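Local coordinates for mannosyl-glycoprotein endo-beta-N-acetylglucosamidase-like domain-containing protein (Pseudomonas protegens, PDB 4KT3), which is a type VI secretion effector that acts as a peptidoglycan glycoside hydrolase, here bound to its immunity protein, at residues A37-C48 against L62-G73. Residues are numbered along the deposited sequence; the frame is centred on the assembly and turned at random.
Sequences AVTFVSKYKAVC and LLGLAAQESQYG
Phe40 and Leu63 interlock the two helices as reciprocal knobs into holes: the phenyl ring sits among Leu63, Ala66, Ala67 and Ser70, while the isobutyl group sits among Phe40, Val41, Lys45 and Cys48. The N-to-C directions of the short axes differ by 137°, roughly antiparallel but strongly inclined, and the 10.2 Å between axes is bridged by these two side chains. Phe40 holds CG anti to its backbone N (chi1 176°), which directs the ring at the other helix. Ala66 CB meets the rim in the ring plane, 3.9 Å from Phe40 CZ, whereas Tyr72 CA lies over one face, offset toward its rim, a CH-pi contact 3.9 Å from the Phe40 centroid. The two branches of Leu63 divide the work: CD1 touches Phe40 CE2 at 3.8 Å and also meets Cys48 SG, while CD2 reaches Val41 CG1 and lies 3.8 Å from Lys45 CB.

Tyr72, in the following turn, is clamped on both faces, with Ala67 CB over the ring centre and Ala37 CB opposite, offset toward the rim. The latter is a CH-pi contact, 3.7 Å from Ala37 CB to the Tyr72 centroid. The Phe40 and Tyr72 planes are nearly perpendicular (80°), yet the pair is neither a stack nor edge-to-face. Tyr72 OH is hydrogen-bonded to Arg174 of helix 160-174, Asn96 of the immunity protein chain packs on Tyr72, and Phe114 of helix 114-129 packs on Phe40.

Ser70 OG gives its proton to Ala66 O at 2.7 Å, from above the carbonyl plane, and accepts from Gly73 N in an ST motif. Ser70 N reaches Ala66 O from the opposite face, so this carbonyl is gripped twice. With Tyr72 N to Ala67 O, these bonds tie the turn back onto the helix and help hold Tyr72. One large side chain per helix, seated in the other's hole through apolar and CH-pi contacts, thus joins helices 35-54 and 59-70 of this helical, lysozyme-clan glucosaminidase fold.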
loop_
_atom_site.group_PDB
_atom_site.type_symbol
_atom_site.label_atom_id
_atom_site.label_comp_id
_atom_site.label_asym_id
_atom_site.label_seq_id
_atom_site.Cartn_x
_atom_site.Cartn_y
_atom_site.Cartn_z
ATOM N N ALA A 37 -3.465 -9.437 -2.957
ATOM C CA ALA A 37 -4.415 -8.442 -3.462
ATOM C C ALA A 37 -5.772 -9.063 -3.831
ATOM O O ALA A 37 -6.827 -8.507 -3.517
ATOM C CB ALA A 37 -3.811 -7.690 -4.646
ATOM N N VAL A 38 -5.751 -10.208 -4.501
ATOM C CA VAL A 38 -6.989 -10.883 -4.892
ATOM C C VAL A 38 -7.776 -11.294 -3.652
ATOM O O VAL A 38 -8.988 -11.149 -3.600
ATOM C CB VAL A 38 -6.698 -12.123 -5.793
ATOM C CG1 VAL A 38 -7.954 -12.984 -5.977
ATOM C CG2 VAL A 38 -6.166 -11.675 -7.151
ATOM N N THR A 39 -7.074 -11.794 -2.644
ATOM C CA THR A 39 -7.718 -12.215 -1.404
ATOM C C THR A 39 -8.487 -11.035 -0.771
ATOM O O THR A 39 -9.625 -11.177 -0.345
ATOM C CB THR A 39 -6.658 -12.788 -0.432
ATOM O OG1 THR A 39 -6.090 -13.984 -1.001
ATOM C CG2 THR A 39 -7.252 -13.122 0.925
ATOM N N PHE A 40 -7.850 -9.879 -0.722
ATOM C CA PHE A 40 -8.473 -8.693 -0.160
ATOM C C PHE A 40 -9.716 -8.292 -0.944
ATOM O O PHE A 40 -10.801 -8.031 -0.372
ATOM C CB PHE A 40 -7.466 -7.540 -0.165
ATOM C CG PHE A 40 -8.048 -6.238 0.303
ATOM C CD1 PHE A 40 -8.243 -6.009 1.654
ATOM C CD2 PHE A 40 -8.410 -5.261 -0.605
ATOM C CE1 PHE A 40 -8.764 -4.800 2.105
ATOM C CE2 PHE A 40 -8.948 -4.054 -0.169
ATOM C CZ PHE A 40 -9.126 -3.826 1.192
ATOM N N VAL A 41 -9.584 -8.239 -2.260
ATOM C CA VAL A 41 -10.695 -7.811 -3.099
ATOM C C VAL A 41 -11.867 -8.799 -2.980
ATOM O O VAL A 41 -13.025 -8.394 -2.798
ATOM C CB VAL A 41 -10.216 -7.622 -4.546
ATOM C CG1 VAL A 41 -11.405 -7.477 -5.508
ATOM C CG2 VAL A 41 -9.272 -6.413 -4.616
ATOM N N SER A 42 -11.578 -10.096 -3.027
ATOM C CA SER A 42 -12.627 -11.101 -2.897
ATOM C C SER A 42 -13.307 -11.016 -1.540
ATOM O O SER A 42 -14.515 -11.212 -1.434
ATOM C CB SER A 42 -12.056 -12.494 -3.094
ATOM O OG SER A 42 -11.665 -12.655 -4.440
ATOM N N LYS A 43 -12.543 -10.700 -0.501
ATOM C CA LYS A 43 -13.088 -10.698 0.847
ATOM C C LYS A 43 -14.116 -9.598 1.047
ATOM O O LYS A 43 -15.113 -9.798 1.722
ATOM C CB LYS A 43 -11.968 -10.516 1.873
ATOM C CG LYS A 43 -12.450 -10.517 3.328
ATOM C CD LYS A 43 -11.280 -10.673 4.279
ATOM C CE LYS A 43 -11.743 -10.796 5.702
ATOM N NZ LYS A 43 -10.603 -10.767 6.656
ATOM N N TYR A 44 -13.862 -8.413 0.486
ATOM C CA TYR A 44 -14.631 -7.223 0.850
ATOM C C TYR A 44 -15.436 -6.579 -0.261
ATOM O O TYR A 44 -16.168 -5.616 -0.016
ATOM C CB TYR A 44 -13.706 -6.173 1.453
ATOM C CG TYR A 44 -13.111 -6.566 2.780
ATOM C CD1 TYR A 44 -13.919 -6.775 3.889
ATOM C CD2 TYR A 44 -11.735 -6.690 2.936
ATOM C CE1 TYR A 44 -13.368 -7.123 5.115
ATOM C CE2 TYR A 44 -11.182 -7.045 4.152
ATOM C CZ TYR A 44 -11.997 -7.245 5.237
ATOM O OH TYR A 44 -11.431 -7.585 6.448
ATOM N N LYS A 45 -15.369 -7.118 -1.473
ATOM C CA LYS A 45 -16.096 -6.487 -2.576
ATOM C C LYS A 45 -17.608 -6.416 -2.355
ATOM O O LYS A 45 -18.240 -5.410 -2.699
ATOM C CB LYS A 45 -15.759 -7.145 -3.912
ATOM C CG LYS A 45 -16.096 -8.623 -4.046
ATOM C CD LYS A 45 -15.570 -9.148 -5.367
ATOM C CE LYS A 45 -15.873 -10.633 -5.544
ATOM N NZ LYS A 45 -15.318 -11.168 -6.818
ATOM N N ALA A 46 -18.203 -7.459 -1.796
ATOM C CA ALA A 46 -19.649 -7.471 -1.610
ATOM C C ALA A 46 -20.058 -6.507 -0.509
ATOM O O ALA A 46 -21.029 -5.766 -0.679
ATOM C CB ALA A 46 -20.166 -8.869 -1.327
ATOM N N VAL A 47 -19.309 -6.464 0.590
ATOM C CA VAL A 47 -19.670 -5.521 1.660
ATOM C C VAL A 47 -19.505 -4.053 1.257
ATOM O O VAL A 47 -20.199 -3.168 1.776
ATOM C CB VAL A 47 -18.981 -5.820 3.017
ATOM C CG1 VAL A 47 -19.401 -7.201 3.534
ATOM C CG2 VAL A 47 -17.518 -5.727 2.902
ATOM N N CYS A 48 -18.647 -3.779 0.287
ATOM C CA CYS A 48 -18.499 -2.419 -0.209
ATOM C C CYS A 48 -19.646 -1.959 -1.080
ATOM O O CYS A 48 -19.881 -0.771 -1.201
ATOM C CB CYS A 48 -17.232 -2.293 -1.032
ATOM S SG CYS A 48 -15.751 -2.205 -0.040
ATOM N N LEU A 62 -14.524 2.769 -4.104
ATOM C CA LEU A 62 -14.480 2.637 -2.653
ATOM C C LEU A 62 -13.503 1.539 -2.218
ATOM O O LEU A 62 -12.700 1.740 -1.298
ATOM C CB LEU A 62 -15.875 2.352 -2.103
ATOM C CG LEU A 62 -16.018 2.309 -0.580
ATOM C CD1 LEU A 62 -15.709 3.656 0.052
ATOM C CD2 LEU A 62 -17.418 1.800 -0.180
ATOM N N LEU A 63 -13.590 0.379 -2.866
ATOM C CA LEU A 63 -12.733 -0.741 -2.531
ATOM C C LEU A 63 -11.276 -0.426 -2.879
ATOM O O LEU A 63 -10.357 -0.815 -2.156
ATOM C CB LEU A 63 -13.230 -1.992 -3.257
ATOM C CG LEU A 63 -12.494 -3.308 -2.974
ATOM C CD1 LEU A 63 -12.445 -3.646 -1.488
ATOM C CD2 LEU A 63 -13.136 -4.467 -3.747
ATOM N N GLY A 64 -11.076 0.298 -3.976
ATOM C CA GLY A 64 -9.752 0.764 -4.377
ATOM C C GLY A 64 -9.142 1.687 -3.338
ATOM O O GLY A 64 -7.947 1.593 -3.034
ATOM N N LEU A 65 -9.945 2.601 -2.801
ATOM C CA LEU A 65 -9.468 3.465 -1.729
ATOM C C LEU A 65 -9.052 2.624 -0.519
ATOM O O LEU A 65 -7.974 2.853 0.046
ATOM C CB LEU A 65 -10.487 4.537 -1.347
ATOM C CG LEU A 65 -10.041 5.472 -0.214
ATOM C CD1 LEU A 65 -8.751 6.213 -0.545
ATOM C CD2 LEU A 65 -11.163 6.459 0.113
ATOM N N ALA A 66 -9.859 1.637 -0.142
ATOM C CA ALA A 66 -9.478 0.774 0.974
ATOM C C ALA A 66 -8.165 0.027 0.670
ATOM O O ALA A 66 -7.331 -0.148 1.553
ATOM C CB ALA A 66 -10.585 -0.198 1.298
ATOM N N ALA A 67 -7.994 -0.441 -0.564
ATOM C CA ALA A 67 -6.764 -1.150 -0.943
ATOM C C ALA A 67 -5.531 -0.248 -0.793
ATOM O O ALA A 67 -4.469 -0.701 -0.371
ATOM C CB ALA A 67 -6.862 -1.666 -2.368
ATOM N N GLN A 68 -5.671 1.006 -1.199
ATOM C CA GLN A 68 -4.631 2.018 -1.048
ATOM C C GLN A 68 -4.293 2.281 0.425
ATOM O O GLN A 68 -3.129 2.340 0.810
ATOM C CB GLN A 68 -5.128 3.311 -1.711
ATOM C CG GLN A 68 -4.473 4.615 -1.260
ATOM C CD GLN A 68 -3.041 4.783 -1.741
ATOM O OE1 GLN A 68 -2.344 3.812 -2.043
ATOM N NE2 GLN A 68 -2.585 6.036 -1.794
ATOM N N GLU A 69 -5.312 2.466 1.256
ATOM C CA GLU A 69 -5.069 2.854 2.640
ATOM C C GLU A 69 -4.542 1.707 3.484
ATOM O O GLU A 69 -3.762 1.929 4.422
ATOM C CB GLU A 69 -6.349 3.390 3.283
ATOM C CG GLU A 69 -6.933 4.640 2.613
ATOM C CD GLU A 69 -5.986 5.806 2.673
ATOM O OE1 GLU A 69 -5.663 6.256 3.800
ATOM O OE2 GLU A 69 -5.578 6.264 1.592
ATOM N N SER A 70 -4.990 0.493 3.168
ATOM C CA SER A 70 -4.699 -0.689 3.984
ATOM C C SER A 70 -3.650 -1.636 3.418
ATOM O O SER A 70 -3.414 -2.687 3.998
ATOM C CB SER A 70 -5.997 -1.476 4.226
ATOM O OG SER A 70 -6.418 -2.179 3.069
ATOM N N GLN A 71 -3.059 -1.267 2.283
ATOM C CA GLN A 71 -2.102 -2.131 1.592
ATOM C C GLN A 71 -2.753 -3.506 1.355
ATOM O O GLN A 71 -2.221 -4.571 1.701
ATOM C CB GLN A 71 -0.791 -2.250 2.383
ATOM C CG GLN A 71 -0.025 -0.915 2.516
ATOM C CD GLN A 71 -0.707 0.081 3.456
ATOM O OE1 GLN A 71 -1.006 1.236 3.079
ATOM N NE2 GLN A 71 -0.959 -0.354 4.668
ATOM N N TYR A 72 -3.914 -3.453 0.731
ATOM C CA TYR A 72 -4.708 -4.631 0.438
ATOM C C TYR A 72 -4.882 -5.477 1.698
ATOM O O TYR A 72 -4.740 -6.705 1.694
ATOM C CB TYR A 72 -4.095 -5.430 -0.716
ATOM C CG TYR A 72 -4.341 -4.841 -2.101
ATOM C CD1 TYR A 72 -5.444 -5.222 -2.840
ATOM C CD2 TYR A 72 -3.451 -3.925 -2.675
ATOM C CE1 TYR A 72 -5.674 -4.712 -4.111
ATOM C CE2 TYR A 72 -3.678 -3.403 -3.961
ATOM C CZ TYR A 72 -4.785 -3.826 -4.673
ATOM O OH TYR A 72 -5.053 -3.371 -5.949
ATOM N N GLY A 73 -5.196 -4.795 2.791
ATOM C CA GLY A 73 -5.552 -5.453 4.028
ATOM C C GLY A 73 -4.376 -5.952 4.848
ATOM O O GLY A 73 -4.580 -6.627 5.865
#